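Local coordinates for protein peptide methionine sulfoxide reductase MsrA (Treponema denticola ATCC 35405, PDB 5FA9) that probably repairs oxidised proteins by reducing both S and R epimers of methionine sulfoxide, as a fusion of MsrA and MsrB domains, at residues Pro218-Leu223 and Pro233-Ala238. The protein carries 2 engineered substitutions. Numbering follows the deposited sequence.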
ATOM      1  N   PRO B 218     -18.054   1.728 -22.114  1.00 37.33           N
ATOM      2  CA  PRO B 218     -17.035   2.647 -21.591  1.00 33.93           C
ATOM      3  C   PRO B 218     -15.672   1.980 -21.426  1.00 36.70           C
ATOM      4  O   PRO B 218     -15.592   0.864 -20.914  1.00 34.10           O
ATOM      5  CB  PRO B 218     -17.606   3.062 -20.231  1.00 31.16           C
ATOM      6  CG  PRO B 218     -19.077   2.892 -20.380  1.00 41.02           C
ATOM      7  CD  PRO B 218     -19.244   1.680 -21.247  1.00 40.53           C
ATOM      8  N   LEU B 219     -14.617   2.663 -21.858  1.00 33.89           N
ATOM      9  CA  LEU B 219     -13.269   2.108 -21.794  1.00 32.67           C
ATOM     10  C   LEU B 219     -12.325   2.979 -20.972  1.00 40.52           C
ATOM     11  O   LEU B 219     -11.497   2.468 -20.217  1.00 33.08           O
ATOM     12  CB  LEU B 219     -12.704   1.921 -23.203  1.00 33.72           C
ATOM     13  CG  LEU B 219     -13.482   0.991 -24.134  1.00 36.99           C
ATOM     14  CD1 LEU B 219     -12.870   1.000 -25.525  1.00 40.35           C
ATOM     15  CD2 LEU B 219     -13.521  -0.419 -23.569  1.00 32.75           C
ATOM     16  N   PHE B 220     -12.445   4.295 -21.121  1.00 33.44           N
ATOM     17  CA  PHE B 220     -11.561   5.219 -20.421  1.00 34.37           C
ATOM     18  C   PHE B 220     -12.297   6.453 -19.911  1.00 34.15           C
ATOM     19  O   PHE B 220     -13.338   6.837 -20.445  1.00 33.08           O
ATOM     20  CB  PHE B 220     -10.406   5.641 -21.332  1.00 42.92           C
ATOM     21  CG  PHE B 220      -9.537   4.499 -21.777  1.00 44.35           C
ATOM     22  CD1 PHE B 220      -8.506   4.041 -20.973  1.00 31.37           C
ATOM     23  CD2 PHE B 220      -9.751   3.884 -23.000  1.00 39.45           C
ATOM     24  CE1 PHE B 220      -7.706   2.989 -21.379  1.00 36.92           C
ATOM     25  CE2 PHE B 220      -8.956   2.832 -23.412  1.00 41.18           C
ATOM     26  CZ  PHE B 220      -7.932   2.384 -22.600  1.00 49.15           C
ATOM     27  N   SER B 221     -11.745   7.065 -18.867  1.00 35.95           N
ATOM     28  CA  SER B 221     -12.293   8.295 -18.308  1.00 35.85           C
ATOM     29  C   SER B 221     -11.384   9.483 -18.600  1.00 33.98           C
ATOM     30  O   SER B 221     -10.164   9.336 -18.684  1.00 33.00           O
ATOM     31  CB  SER B 221     -12.501   8.152 -16.799  1.00 34.19           C
ATOM     32  OG  SER B 221     -12.889   9.385 -16.219  1.00 35.94           O
ATOM     33  N   SER B 222     -11.983  10.660 -18.754  1.00 35.79           N
ATOM     34  CA  SER B 222     -11.226  11.885 -18.998  1.00 37.61           C
ATOM     35  C   SER B 222     -10.314  12.219 -17.822  1.00 36.07           C
ATOM     36  O   SER B 222      -9.321  12.930 -17.977  1.00 36.87           O
ATOM     37  CB  SER B 222     -12.174  13.054 -19.271  1.00 37.95           C
ATOM     38  OG  SER B 222     -13.049  13.267 -18.177  1.00 36.56           O
ATOM     39  N   LEU B 223     -10.660  11.703 -16.647  1.00 30.58           N
ATOM     40  CA  LEU B 223      -9.888  11.949 -15.434  1.00 39.29           C
ATOM     41  C   LEU B 223      -8.515  11.289 -15.501  1.00 31.24           C
ATOM     42  O   LEU B 223      -7.569  11.732 -14.850  1.00 35.59           O
ATOM     43  CB  LEU B 223     -10.651  11.440 -14.209  1.00 39.59           C
ATOM     44  CG  LEU B 223     -10.049  11.733 -12.833  1.00 45.91           C
ATOM     45  CD1 LEU B 223      -9.951  13.231 -12.585  1.00 36.38           C
ATOM     46  CD2 LEU B 223     -10.851  11.051 -11.736  1.00 45.40           C
ATOM     47  N   PRO B 233      -4.120   9.684 -28.047  1.00 51.46           N
ATOM     48  CA  PRO B 233      -4.822   9.746 -26.761  1.00 46.50           C
ATOM     49  C   PRO B 233      -4.208   8.786 -25.747  1.00 44.60           C
ATOM     50  O   PRO B 233      -4.139   7.585 -26.004  1.00 53.12           O
ATOM     51  CB  PRO B 233      -6.248   9.330 -27.123  1.00 45.05           C
ATOM     52  CG  PRO B 233      -6.405   9.754 -28.540  1.00 47.23           C
ATOM     53  CD  PRO B 233      -5.054   9.570 -29.181  1.00 51.99           C
ATOM     54  N   SER B 234      -3.770   9.314 -24.610  1.00 45.79           N
ATOM     55  CA  SER B 234      -3.066   8.510 -23.619  1.00 41.21           C
ATOM     56  C   SER B 234      -3.772   8.527 -22.269  1.00 40.23           C
ATOM     57  O   SER B 234      -4.235   9.570 -21.810  1.00 44.22           O
ATOM     58  CB  SER B 234      -1.625   9.000 -23.464  1.00 46.04           C
ATOM     59  OG  SER B 234      -0.936   8.949 -24.699  1.00 51.26           O
ATOM     60  N   PHE B 235      -3.849   7.359 -21.641  1.00 38.22           N
ATOM     61  CA  PHE B 235      -4.522   7.218 -20.356  1.00 35.03           C
ATOM     62  C   PHE B 235      -3.636   6.479 -19.357  1.00 42.93           C
ATOM     63  O   PHE B 235      -2.764   5.701 -19.745  1.00 34.25           O
ATOM     64  CB  PHE B 235      -5.856   6.485 -20.525  1.00 36.15           C
ATOM     65  CG  PHE B 235      -6.797   7.152 -21.488  1.00 37.32           C
ATOM     66  CD1 PHE B 235      -6.764   6.843 -22.838  1.00 40.69           C
ATOM     67  CD2 PHE B 235      -7.717   8.087 -21.043  1.00 36.61           C
ATOM     68  CE1 PHE B 235      -7.629   7.456 -23.726  1.00 37.50           C
ATOM     69  CE2 PHE B 235      -8.585   8.702 -21.926  1.00 34.95           C
ATOM     70  CZ  PHE B 235      -8.540   8.385 -23.270  1.00 39.03           C
ATOM     71  N   THR B 236      -3.861   6.731 -18.072  1.00 37.22           N
ATOM     72  CA  THR B 236      -3.056   6.116 -17.021  1.00 37.40           C
ATOM     73  C   THR B 236      -3.653   4.791 -16.560  1.00 30.52           C
ATOM     74  O   THR B 236      -2.967   3.972 -15.949  1.00 32.92           O
ATOM     75  CB  THR B 236      -2.911   7.050 -15.806  1.00 35.18           C
ATOM     76  OG1 THR B 236      -4.196   7.259 -15.205  1.00 41.70           O
ATOM     77  CG2 THR B 236      -2.330   8.390 -16.232  1.00 27.71           C
ATOM     78  N   LYS B 237      -4.932   4.587 -16.859  1.00 31.43           N
ATOM     79  CA  LYS B 237      -5.624   3.358 -16.485  1.00 32.77           C
ATOM     80  C   LYS B 237      -6.930   3.209 -17.254  1.00 30.73           C
ATOM     81  O   LYS B 237      -7.383   4.142 -17.915  1.00 29.86           O
ATOM     82  CB  LYS B 237      -5.905   3.331 -14.981  1.00 29.00           C
ATOM     83  CG  LYS B 237      -7.025   4.264 -14.545  1.00 36.56           C
ATOM     84  CD  LYS B 237      -7.194   4.262 -13.034  1.00 31.77           C
ATOM     85  CE  LYS B 237      -7.611   2.892 -12.525  1.00 37.35           C
ATOM     86  NZ  LYS B 237      -8.934   2.473 -13.064  1.00 44.73           N
ATOM     87  N   ALA B 238      -7.531   2.027 -17.159  1.00 27.14           N
ATOM     88  CA  ALA B 238      -8.850   1.791 -17.731  1.00 32.48           C
ATOM     89  C   ALA B 238      -9.919   2.304 -16.775  1.00 39.83           C
ATOM     90  O   ALA B 238      -9.658   2.481 -15.584  1.00 34.81           O
ATOM     91  CB  ALA B 238      -9.052   0.314 -18.020  1.00 37.08           C
TER
HETATM   92  O   HOH W   1      -9.804   5.502 -17.360  1.00 31.06           O
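F220 and F235 carry this buried contact as an offset stack, their planes tilted by 17° and their ring centroids 4.5 Å apart. The slip is large enough that F220 CB, rather than its ring, lies over the middle of the F235 ring, in a CH-pi contact 3.6 Å from the centroid. The F220 ring is slipped toward the CG-CD1 side of F235, so that F235 CD1 lies over its face near the rim; F220 CD1 comes within 3.6 Å of F235 CG and also touches F235 CB. With CG anti to the carbonyl carbon (chi1 -61°), F220 sets its ring beside F235 while its CB stays over the face. Backbone carbonyls meet the rims of both rings. K237 O lies in the plane of the F220 ring, 3.3 Å from CD1, and S221 O sits at the edge of F235, 3.6 Å from CD2. One water ties the two backbones beside the stack, accepting from S221 N and donating to K237 O, while A238 packs its CA and CB on L219 O. S221 OG accepts from L223 N at 3.2 Å, an ST turn at the end of strand 218-221, and is also hydrogen-bonded to Y310 O. In the SelR (MsrB) domain, strand 218-221 is an outer strand of a three-stranded antiparallel sheet, where L219 and F220 form a classic beta bulge opposite Y210 of strand 208-212. Strand 234-235 belongs to the six-stranded sheet, between 225-226 and 283-286. The stack thus joins the two sheets, with Y210 edge-to-face to F235 and with I286 and Y284 of strand 283-286 packed against F220 and F235 respectively.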